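Local coordinates for iota-carbonic anhydrase (Nostoc sp. PCC 7120 = FACHB-418, PDB 7C5W), which catalyses the hydration of carbon dioxide to bicarbonate without any metal cofactor, working as a homotetramer built as a dimer of dimers, at residues 76-81 against 94-98; 59-64 against 91-95; 150-156 against 169-175; 84-88 against 104-108. Numbering follows the deposited sequence.

Contact 1 of 4, residues 76-81 against 94-98; sequences FKPTLA and ALAYF
Segment 94-98 is one helical turn of helix 91-99, set against the end of strand 75-77 (Phe76 and Lys77) and the type I beta turn Pro78-Ala81 that follows it. Ala94 and Phe76 have CA atoms 7.8 Å apart; Ala94 CB meets the edge of the Phe76 ring, 4.0 Å from CD2. Leu95 turns away, toward helix 52-66. Tyr97, chi1 t, points at the turn and fills the centre. Pro78 CB lies over its ring face, 3.3 Å from the centroid of the Tyr97 ring, a CH-pi contact, and the edge of the Phe76 ring is directed at the face of the Tyr97 ring in an offset edge-to-face pair (centroids 6.0 Å, planes 81°). Tyr97 and Thr79 both bind hydrogencarbonate, so this buried junction of strand, turn and helix forms part of the hydrogencarbonate-binding site. Leu80 N gives a weak hydrogen bond to Tyr97 OH (3.3 Å), while Thr79 OG1 bonds to Ser172. Phe98, chi1 m, completes an aromatic cluster: its CZ is 3.9 Å from Phe76 CZ, the two rings near parallel but slid apart.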
# COMPACT_ATOMS: atom_id res chain seq x y z
N PHE A 76 10.81 -14.55 -10.11
CA PHE A 76 12.20 -14.51 -10.61
C PHE A 76 12.28 -15.20 -11.98
O PHE A 76 12.19 -16.45 -12.05
CB PHE A 76 13.14 -15.14 -9.58
CG PHE A 76 14.61 -15.00 -9.89
CD1 PHE A 76 15.08 -14.02 -10.74
CD2 PHE A 76 15.53 -15.84 -9.28
CE1 PHE A 76 16.43 -13.90 -11.01
CE2 PHE A 76 16.89 -15.72 -9.54
CZ PHE A 76 17.34 -14.74 -10.40
N LYS A 77 12.41 -14.41 -13.04
CA LYS A 77 12.75 -14.92 -14.39
C LYS A 77 14.17 -14.48 -14.70
O LYS A 77 14.40 -13.34 -15.11
CB LYS A 77 11.73 -14.46 -15.45
CG LYS A 77 11.91 -15.11 -16.81
CD LYS A 77 12.77 -14.28 -17.74
CE LYS A 77 13.77 -15.06 -18.56
NZ LYS A 77 14.84 -14.17 -19.07
N PRO A 78 15.17 -15.36 -14.43
CA PRO A 78 16.58 -15.03 -14.65
C PRO A 78 16.94 -14.84 -16.13
O PRO A 78 16.26 -15.38 -16.99
CB PRO A 78 17.34 -16.23 -14.05
CG PRO A 78 16.31 -16.92 -13.18
CD PRO A 78 15.00 -16.71 -13.89
N THR A 79 18.00 -14.06 -16.41
CA THR A 79 18.47 -13.76 -17.79
C THR A 79 18.61 -15.05 -18.60
O THR A 79 17.94 -15.15 -19.66
CB THR A 79 19.81 -13.01 -17.79
OG1 THR A 79 19.80 -12.00 -16.77
CG2 THR A 79 20.12 -12.37 -19.12
N LEU A 80 19.41 -16.01 -18.12
CA LEU A 80 19.90 -17.18 -18.92
C LEU A 80 19.26 -18.48 -18.44
O LEU A 80 19.93 -19.52 -18.54
CB LEU A 80 21.43 -17.27 -18.80
CG LEU A 80 22.22 -16.09 -19.36
CD1 LEU A 80 23.70 -16.40 -19.43
CD2 LEU A 80 21.70 -15.70 -20.73
N ALA A 81 18.00 -18.44 -17.97
CA ALA A 81 17.22 -19.62 -17.52
C ALA A 81 16.54 -20.28 -18.72
O ALA A 81 15.89 -19.55 -19.47
CB ALA A 81 16.21 -19.18 -16.48
N ALA A 94 16.69 -20.36 -7.29
CA ALA A 94 17.50 -19.12 -7.33
C ALA A 94 18.97 -19.47 -7.12
O ALA A 94 19.80 -19.03 -7.93
CB ALA A 94 16.99 -18.13 -6.30
N LEU A 95 19.27 -20.22 -6.06
CA LEU A 95 20.63 -20.73 -5.75
C LEU A 95 21.21 -21.44 -6.98
O LEU A 95 22.31 -21.07 -7.45
CB LEU A 95 20.53 -21.69 -4.56
CG LEU A 95 21.87 -22.16 -4.00
CD1 LEU A 95 22.72 -20.97 -3.58
CD2 LEU A 95 21.65 -23.11 -2.83
N ALA A 96 20.47 -22.43 -7.49
CA ALA A 96 20.86 -23.25 -8.65
C ALA A 96 21.25 -22.31 -9.80
O ALA A 96 22.30 -22.52 -10.42
CB ALA A 96 19.73 -24.17 -9.02
N TYR A 97 20.43 -21.30 -10.09
CA TYR A 97 20.69 -20.40 -11.24
C TYR A 97 22.07 -19.76 -11.09
O TYR A 97 22.80 -19.65 -12.09
CB TYR A 97 19.62 -19.31 -11.37
CG TYR A 97 19.98 -18.28 -12.40
CD1 TYR A 97 19.89 -18.56 -13.75
CD2 TYR A 97 20.48 -17.04 -12.03
CE1 TYR A 97 20.26 -17.63 -14.71
CE2 TYR A 97 20.85 -16.09 -12.98
CZ TYR A 97 20.73 -16.39 -14.32
OH TYR A 97 21.08 -15.47 -15.27
N PHE A 98 22.42 -19.35 -9.87
CA PHE A 98 23.61 -18.51 -9.59
C PHE A 98 24.88 -19.36 -9.54
O PHE A 98 25.91 -18.90 -10.08
CB PHE A 98 23.40 -17.68 -8.32
CG PHE A 98 22.54 -16.46 -8.56
CD1 PHE A 98 22.93 -15.50 -9.48
CD2 PHE A 98 21.34 -16.30 -7.90
CE1 PHE A 98 22.13 -14.39 -9.72
CE2 PHE A 98 20.54 -15.19 -8.14
CZ PHE A 98 20.94 -14.24 -9.05

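Contact 2 of 4, residues 59-64 against 91-95; sequences AEKVID and RAGAL
This is a helix-helix contact, apolar on its inner side and charged on its outer side, in which the start of helix 91-99 crosses the C-terminal half of helix 52-66. The short axes of 59-64 and 91-95 approach to 10.2 Å, with an angle of 128° between their N-to-C directions, so the helices run obliquely antiparallel. The backbones come nearest where Ala59 CA and Leu95 CA are 6.5 Å apart. Both segments are regular helix, closed by bonds such as Ile63 N to Ala59 O (2.9 Å) and Leu95 N to Arg91 O (3.0 Å). Ile63, chi1 m and chi2 t, points straight across: its CD1 reaches 3.9 Å from Ala94 CB and 3.2 Å from Leu95 N. Leu95, chi1 t and chi2 p, places CD1 3.7 Å from Ala59 CB and CD2 3.7 Å from Glu60 CG. Arg91 is extended, with chi1 to chi3 all t, and its CG passes 4.0 Å from Ile63 CG2. Its guanidinium edge makes salt bridges to both acids: Arg91 NE to Asp64 OD1 at 2.8 Å, Arg91 NH2 to Glu60 OE2 at 3.0 Å and, weakly, to Asp64 OD2 at 3.3 Å. Tyr69 covers Ile63 and Ala94, and helix 26-50 packs on Ala59. Glu60 and Asp64, four residues apart on one helix, share Arg91 of the other in an interhelical salt-bridge network bordering an apolar helix-helix interface.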
# COMPACT_ATOMS: atom_id res chain seq x y z
N ALA A 59 26.27 -17.43 -1.59
CA ALA A 59 25.06 -17.27 -2.42
C ALA A 59 23.81 -17.54 -1.55
O ALA A 59 22.82 -16.81 -1.72
CB ALA A 59 25.11 -18.19 -3.61
N GLU A 60 23.87 -18.52 -0.66
CA GLU A 60 22.73 -18.93 0.20
C GLU A 60 22.35 -17.78 1.14
O GLU A 60 21.14 -17.51 1.27
CB GLU A 60 23.07 -20.19 0.99
CG GLU A 60 22.93 -21.45 0.16
CD GLU A 60 23.01 -22.75 0.94
OE1 GLU A 60 23.89 -23.57 0.60
OE2 GLU A 60 22.17 -22.94 1.85
N LYS A 61 23.34 -17.16 1.78
CA LYS A 61 23.11 -16.03 2.73
C LYS A 61 22.60 -14.83 1.90
O LYS A 61 21.64 -14.17 2.33
CB LYS A 61 24.37 -15.75 3.56
N VAL A 62 23.17 -14.62 0.71
CA VAL A 62 22.76 -13.53 -0.22
C VAL A 62 21.27 -13.68 -0.57
O VAL A 62 20.52 -12.71 -0.42
CB VAL A 62 23.61 -13.52 -1.51
CG1 VAL A 62 22.96 -12.65 -2.57
CG2 VAL A 62 25.03 -13.07 -1.24
N ILE A 63 20.84 -14.87 -1.00
CA ILE A 63 19.43 -15.15 -1.40
C ILE A 63 18.51 -14.99 -0.18
O ILE A 63 17.40 -14.42 -0.34
CB ILE A 63 19.32 -16.55 -2.02
CG1 ILE A 63 19.89 -16.54 -3.44
CG2 ILE A 63 17.89 -17.06 -1.96
CD1 ILE A 63 20.14 -17.91 -4.01
N ASP A 64 18.95 -15.46 0.98
CA ASP A 64 18.19 -15.36 2.25
C ASP A 64 18.05 -13.88 2.62
O ASP A 64 16.99 -13.52 3.14
CB ASP A 64 18.83 -16.19 3.36
CG ASP A 64 18.54 -17.67 3.24
OD1 ASP A 64 17.65 -18.03 2.45
OD2 ASP A 64 19.21 -18.46 3.93
N ARG A 91 13.63 -20.87 -3.44
CA ARG A 91 15.02 -20.62 -2.99
C ARG A 91 16.00 -21.49 -3.78
O ARG A 91 17.01 -20.95 -4.28
CB ARG A 91 15.08 -20.91 -1.48
CG ARG A 91 16.41 -20.56 -0.82
CD ARG A 91 16.37 -20.87 0.66
NE ARG A 91 17.64 -20.59 1.31
CZ ARG A 91 18.73 -21.35 1.22
NH1 ARG A 91 18.72 -22.45 0.48
NH2 ARG A 91 19.83 -21.00 1.86
N ALA A 92 15.73 -22.79 -3.89
CA ALA A 92 16.62 -23.77 -4.56
C ALA A 92 16.79 -23.36 -6.02
O ALA A 92 17.92 -23.44 -6.54
CB ALA A 92 16.04 -25.16 -4.44
N GLY A 93 15.70 -22.94 -6.68
CA GLY A 93 15.73 -22.47 -8.08
C GLY A 93 16.70 -21.31 -8.24
O GLY A 93 17.46 -21.30 -9.23
N ALA A 94 16.69 -20.36 -7.29
CA ALA A 94 17.50 -19.12 -7.33
C ALA A 94 18.97 -19.47 -7.12
O ALA A 94 19.80 -19.03 -7.93
CB ALA A 94 16.99 -18.13 -6.30
N LEU A 95 19.27 -20.22 -6.06
CA LEU A 95 20.63 -20.73 -5.75
C LEU A 95 21.21 -21.44 -6.98
O LEU A 95 22.31 -21.07 -7.45
CB LEU A 95 20.53 -21.69 -4.56
CG LEU A 95 21.87 -22.16 -4.00
CD1 LEU A 95 22.72 -20.97 -3.58
CD2 LEU A 95 21.65 -23.11 -2.83

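Contact 3 of 4, residues 150-156 against 169-175; sequences TVDKTWQ and THHSSLP
Backbone hydrogen bonds join two antiparallel strands, 150-156 and 169-173, their short axes 4.6 Å apart at 179°. They belong to the beta hairpin of 148-159 and 165-173. In the register Asp152-Ser173, Thr154-His171 and Gln156-Thr169 are hydrogen-bonded pairs, Lys153-Ser172 and Trp155-His170 non-hydrogen-bonded ones. Asp152 N to Ser173 O is 2.8 Å and Ser173 N to Asp152 O 3.0 Å; Thr154 N to His171 O is 2.8 Å and His171 N to Thr154 O 2.9 Å; Gln156 N reaches Thr169 O at 2.8 Å. CA-H...O contacts fill in between, as from Lys153 CA to His171 O (3.4 Å). Beyond the strand, Pro175 CD rests 3.1 Å from Thr150 O. The aromatic contact lies on the face carrying Lys153, Trp155, His170 and Ser172: Trp155, chi1 m, turns an edge to the face of His170 (chi1 t), its five-membered ring and the imidazole 4.2 Å apart between centroids, planes at 56°. Side-chain polar bonds occupy both faces. Lys153 NZ donates to Ser172 OG (2.9 Å), which also bonds to Thr79. On the other, Gln156 NE2 bonds weakly to Thr169 OG1 (2.8 Å) and also to Thr134 of the second subunit, whose His171 and Thr154 pair with Thr154 and His171. One face thus packs rings against helix 26-50 and Phe76 and brings Ser172 to the hydrogencarbonate site; the other forms a polar subunit interface.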
# COMPACT_ATOMS: atom_id res chain seq x y z
N THR A 150 25.08 -6.73 -21.07
CA THR A 150 23.98 -5.77 -20.82
C THR A 150 22.66 -6.55 -20.77
O THR A 150 22.41 -7.34 -21.69
CB THR A 150 24.01 -4.64 -21.87
OG1 THR A 150 25.22 -3.91 -21.65
CG2 THR A 150 22.84 -3.68 -21.76
N VAL A 151 21.88 -6.35 -19.70
CA VAL A 151 20.51 -6.94 -19.55
C VAL A 151 19.49 -5.81 -19.40
O VAL A 151 19.86 -4.73 -18.89
CB VAL A 151 20.47 -7.91 -18.35
CG1 VAL A 151 21.35 -9.13 -18.58
CG2 VAL A 151 20.83 -7.22 -17.05
N ASP A 152 18.26 -6.07 -19.82
CA ASP A 152 17.06 -5.28 -19.46
C ASP A 152 16.47 -5.88 -18.18
O ASP A 152 16.05 -7.06 -18.26
CB ASP A 152 16.03 -5.32 -20.59
CG ASP A 152 16.59 -4.94 -21.95
OD1 ASP A 152 17.48 -4.06 -22.00
OD2 ASP A 152 16.10 -5.51 -22.96
N LYS A 153 16.45 -5.14 -17.07
CA LYS A 153 16.10 -5.69 -15.73
C LYS A 153 14.97 -4.91 -15.06
O LYS A 153 15.09 -3.67 -14.90
CB LYS A 153 17.30 -5.68 -14.78
CG LYS A 153 17.14 -6.63 -13.60
CD LYS A 153 18.36 -6.74 -12.75
CE LYS A 153 19.54 -7.37 -13.47
NZ LYS A 153 19.38 -8.83 -13.61
N THR A 154 13.95 -5.65 -14.59
CA THR A 154 12.89 -5.17 -13.67
C THR A 154 13.07 -5.81 -12.30
O THR A 154 13.13 -7.04 -12.25
CB THR A 154 11.50 -5.49 -14.23
OG1 THR A 154 11.43 -4.82 -15.48
CG2 THR A 154 10.38 -5.04 -13.31
N TRP A 155 13.17 -5.00 -11.24
CA TRP A 155 13.14 -5.43 -9.81
C TRP A 155 11.87 -4.89 -9.14
O TRP A 155 11.44 -3.77 -9.48
CB TRP A 155 14.34 -4.91 -9.04
CG TRP A 155 15.58 -5.74 -9.11
CD1 TRP A 155 15.70 -7.07 -8.83
CD2 TRP A 155 16.90 -5.27 -9.41
NE1 TRP A 155 17.00 -7.46 -8.96
CE2 TRP A 155 17.76 -6.38 -9.32
CE3 TRP A 155 17.43 -4.02 -9.75
CZ2 TRP A 155 19.13 -6.28 -9.56
CZ3 TRP A 155 18.78 -3.92 -9.99
CH2 TRP A 155 19.62 -5.03 -9.89
N GLN A 156 11.32 -5.63 -8.17
CA GLN A 156 10.34 -5.07 -7.21
C GLN A 156 10.84 -5.36 -5.79
O GLN A 156 11.11 -6.52 -5.50
CB GLN A 156 8.94 -5.64 -7.43
CG GLN A 156 7.86 -4.92 -6.62
CD GLN A 156 6.49 -5.52 -6.82
OE1 GLN A 156 5.50 -5.05 -6.27
NE2 GLN A 156 6.41 -6.56 -7.61
N THR A 169 10.17 -9.59 -6.95
CA THR A 169 10.07 -9.64 -8.43
C THR A 169 11.44 -9.31 -9.04
O THR A 169 12.03 -8.30 -8.65
CB THR A 169 9.00 -8.69 -8.97
OG1 THR A 169 7.76 -8.89 -8.29
CG2 THR A 169 8.77 -8.90 -10.46
N HIS A 170 11.87 -10.13 -10.00
CA HIS A 170 13.18 -10.04 -10.70
C HIS A 170 13.02 -10.64 -12.10
O HIS A 170 13.07 -11.86 -12.23
CB HIS A 170 14.25 -10.76 -9.88
CG HIS A 170 15.64 -10.50 -10.33
ND1 HIS A 170 15.93 -9.97 -11.57
CD2 HIS A 170 16.83 -10.70 -9.72
CE1 HIS A 170 17.23 -9.85 -11.71
NE2 HIS A 170 17.81 -10.30 -10.59
N HIS A 171 12.80 -9.79 -13.10
CA HIS A 171 12.71 -10.19 -14.52
C HIS A 171 13.92 -9.59 -15.25
O HIS A 171 14.02 -8.35 -15.30
CB HIS A 171 11.36 -9.74 -15.10
CG HIS A 171 11.04 -10.27 -16.45
ND1 HIS A 171 9.75 -10.59 -16.82
CD2 HIS A 171 11.81 -10.49 -17.54
CE1 HIS A 171 9.74 -10.99 -18.08
NE2 HIS A 171 11.00 -10.94 -18.54
N SER A 172 14.80 -10.45 -15.75
CA SER A 172 16.03 -10.09 -16.50
C SER A 172 15.97 -10.72 -17.90
O SER A 172 15.63 -11.91 -17.98
CB SER A 172 17.26 -10.52 -15.74
OG SER A 172 18.40 -9.79 -16.15
N SER A 173 16.27 -9.95 -18.94
CA SER A 173 16.23 -10.40 -20.36
C SER A 173 17.39 -9.78 -21.16
O SER A 173 17.71 -8.56 -20.96
CB SER A 173 14.90 -10.07 -20.98
OG SER A 173 14.64 -8.67 -20.97
N LEU A 174 17.98 -10.58 -22.05
CA LEU A 174 18.96 -10.09 -23.05
C LEU A 174 18.23 -9.14 -23.99
O LEU A 174 17.09 -9.39 -24.38
CB LEU A 174 19.56 -11.28 -23.80
CG LEU A 174 20.45 -12.20 -22.97
CD1 LEU A 174 20.88 -13.41 -23.78
CD2 LEU A 174 21.65 -11.46 -22.42
N PRO A 175 18.85 -8.00 -24.36
CA PRO A 175 18.23 -7.07 -25.32
C PRO A 175 17.85 -7.80 -26.62
O PRO A 175 18.68 -8.53 -27.14
CB PRO A 175 19.33 -6.01 -25.54
CG PRO A 175 20.17 -6.07 -24.26
CD PRO A 175 20.16 -7.53 -23.87

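Contact 4 of 4, residues 84-88 against 104-108; sequences PRTFR and AFPED
Neither segment has regular secondary structure: 84-88 lies in the loop between strand 75-77 and helix 91-99, whereas the loop following that helix contains 104-108. The second folds into a type I beta turn from Phe105 to Asp108, closed by Asp108 N to Phe105 O at 3.2 Å. Their backbones stay well apart, the nearest CA atoms being those of Arg85 and Phe105 at 7.3 Å, so side chains bridge the gap. Arg85 points across the gap; its CD is 3.6 Å from Ala104 O and 3.7 Å from Phe105 CD1, and Pro106 CD lies over its guanidinium face, 3.7 Å from CZ. Arg88, with chi1 and chi2 both m, folds back on its own loop, its NE 2.7 Å and NH2 3.1 Å from Arg85 O. The same guanidinium forms a salt bridge with Asp108 (chi1 m): Arg88 NH1 to Asp108 OD2 is 2.7 Å, Arg88 NH2 to Asp108 OD1 3.1 Å. Phe105 CD1 sits over the guanidinium face, 3.9 Å from Arg88 NH1. That NH1 also bonds to Gly93 O of helix 91-99, and Arg88 packs on Tyr97, which binds hydrogencarbonate. One buried charge, neutralised by Asp108 and further bonded to backbone carbonyls, thus joins two loops and a helix beside the hydrogencarbonate site.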
# COMPACT_ATOMS: atom_id res chain seq x y z
N PRO A 84 12.26 -24.88 -20.07
CA PRO A 84 11.51 -25.69 -19.10
C PRO A 84 11.48 -25.09 -17.68
O PRO A 84 10.42 -25.05 -17.07
CB PRO A 84 12.22 -27.06 -19.10
CG PRO A 84 13.18 -27.01 -20.29
CD PRO A 84 13.48 -25.55 -20.55
N ARG A 85 12.64 -24.66 -17.17
CA ARG A 85 12.84 -24.19 -15.78
C ARG A 85 13.07 -22.67 -15.81
O ARG A 85 14.13 -22.20 -15.31
CB ARG A 85 14.00 -24.95 -15.12
CG ARG A 85 13.66 -26.40 -14.78
CD ARG A 85 14.86 -27.32 -14.64
NE ARG A 85 14.61 -28.62 -15.25
CZ ARG A 85 15.09 -29.01 -16.43
NH1 ARG A 85 15.88 -28.21 -17.13
NH2 ARG A 85 14.78 -30.20 -16.90
N THR A 86 12.10 -21.95 -16.38
CA THR A 86 12.16 -20.50 -16.67
C THR A 86 11.97 -19.69 -15.38
O THR A 86 12.72 -18.73 -15.17
CB THR A 86 11.10 -20.12 -17.71
OG1 THR A 86 11.37 -20.84 -18.92
CG2 THR A 86 11.06 -18.63 -17.97
N PHE A 87 11.01 -20.09 -14.55
CA PHE A 87 10.56 -19.31 -13.37
C PHE A 87 11.11 -19.95 -12.09
O PHE A 87 10.72 -21.07 -11.78
CB PHE A 87 9.04 -19.19 -13.41
CG PHE A 87 8.53 -18.58 -14.69
CD1 PHE A 87 8.79 -17.25 -15.00
CD2 PHE A 87 7.83 -19.35 -15.62
CE1 PHE A 87 8.36 -16.69 -16.19
CE2 PHE A 87 7.39 -18.78 -16.81
CZ PHE A 87 7.65 -17.45 -17.09
N ARG A 88 11.99 -19.24 -11.39
CA ARG A 88 12.64 -19.70 -10.15
C ARG A 88 11.86 -19.15 -8.95
O ARG A 88 12.33 -18.19 -8.31
CB ARG A 88 14.12 -19.31 -10.14
CG ARG A 88 14.92 -19.85 -11.32
CD ARG A 88 14.71 -21.34 -11.60
NE ARG A 88 15.30 -21.76 -12.87
CZ ARG A 88 16.57 -22.12 -13.05
NH1 ARG A 88 17.41 -22.13 -12.03
NH2 ARG A 88 16.99 -22.47 -14.25
N ALA A 104 18.40 -31.15 -9.98
CA ALA A 104 17.00 -30.75 -10.27
C ALA A 104 16.97 -29.57 -11.26
O ALA A 104 15.89 -29.32 -11.84
CB ALA A 104 16.28 -30.41 -8.99
N PHE A 105 18.09 -28.88 -11.44
CA PHE A 105 18.27 -27.81 -12.46
C PHE A 105 19.50 -28.14 -13.30
O PHE A 105 20.55 -27.50 -13.18
CB PHE A 105 18.32 -26.44 -11.79
CG PHE A 105 17.11 -26.11 -10.95
CD1 PHE A 105 15.94 -25.66 -11.52
CD2 PHE A 105 17.13 -26.28 -9.58
CE1 PHE A 105 14.82 -25.37 -10.75
CE2 PHE A 105 16.01 -25.98 -8.81
CZ PHE A 105 14.85 -25.53 -9.40
N PRO A 106 19.41 -29.17 -14.17
CA PRO A 106 20.58 -29.78 -14.80
C PRO A 106 21.30 -28.83 -15.77
O PRO A 106 22.46 -29.06 -16.01
CB PRO A 106 20.04 -30.97 -15.60
CG PRO A 106 18.59 -31.13 -15.19
CD PRO A 106 18.15 -29.81 -14.59
N GLU A 107 20.59 -27.84 -16.31
CA GLU A 107 21.09 -26.93 -17.37
C GLU A 107 21.85 -25.75 -16.74
O GLU A 107 22.35 -24.91 -17.51
CB GLU A 107 19.93 -26.45 -18.26
N ASP A 108 21.95 -25.71 -15.41
CA ASP A 108 22.52 -24.57 -14.64
C ASP A 108 23.99 -24.84 -14.29
O ASP A 108 24.25 -25.63 -13.35
CB ASP A 108 21.72 -24.29 -13.36
CG ASP A 108 20.30 -23.76 -13.58
OD1 ASP A 108 19.94 -23.45 -14.74
OD2 ASP A 108 19.56 -23.68 -12.59

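From the N terminus, helix 52-66 supplies the first half of contact 2, and the chain passes through strand 75-77 and the loop 84-88 before helix 91-99 closes it. Contact 1 opens later and ends on the same helix, sharing Ala94 and Leu95, so the two loops close on the same stretch of helix. Contact 4 opens before helix 91-99 and closes after it, crossing both; Phe76 O to Arg88 N (2.9 Å) ties it to contact 1. Contact 3 follows in series as the C-terminal hairpin, yet its strand 165-173 neighbours 75-77 in the sheet, and Thr79 OG1 to Ser172 OG (2.7 Å) joins it to contact 1. Contact 1 therefore links the helical layer to the sheet.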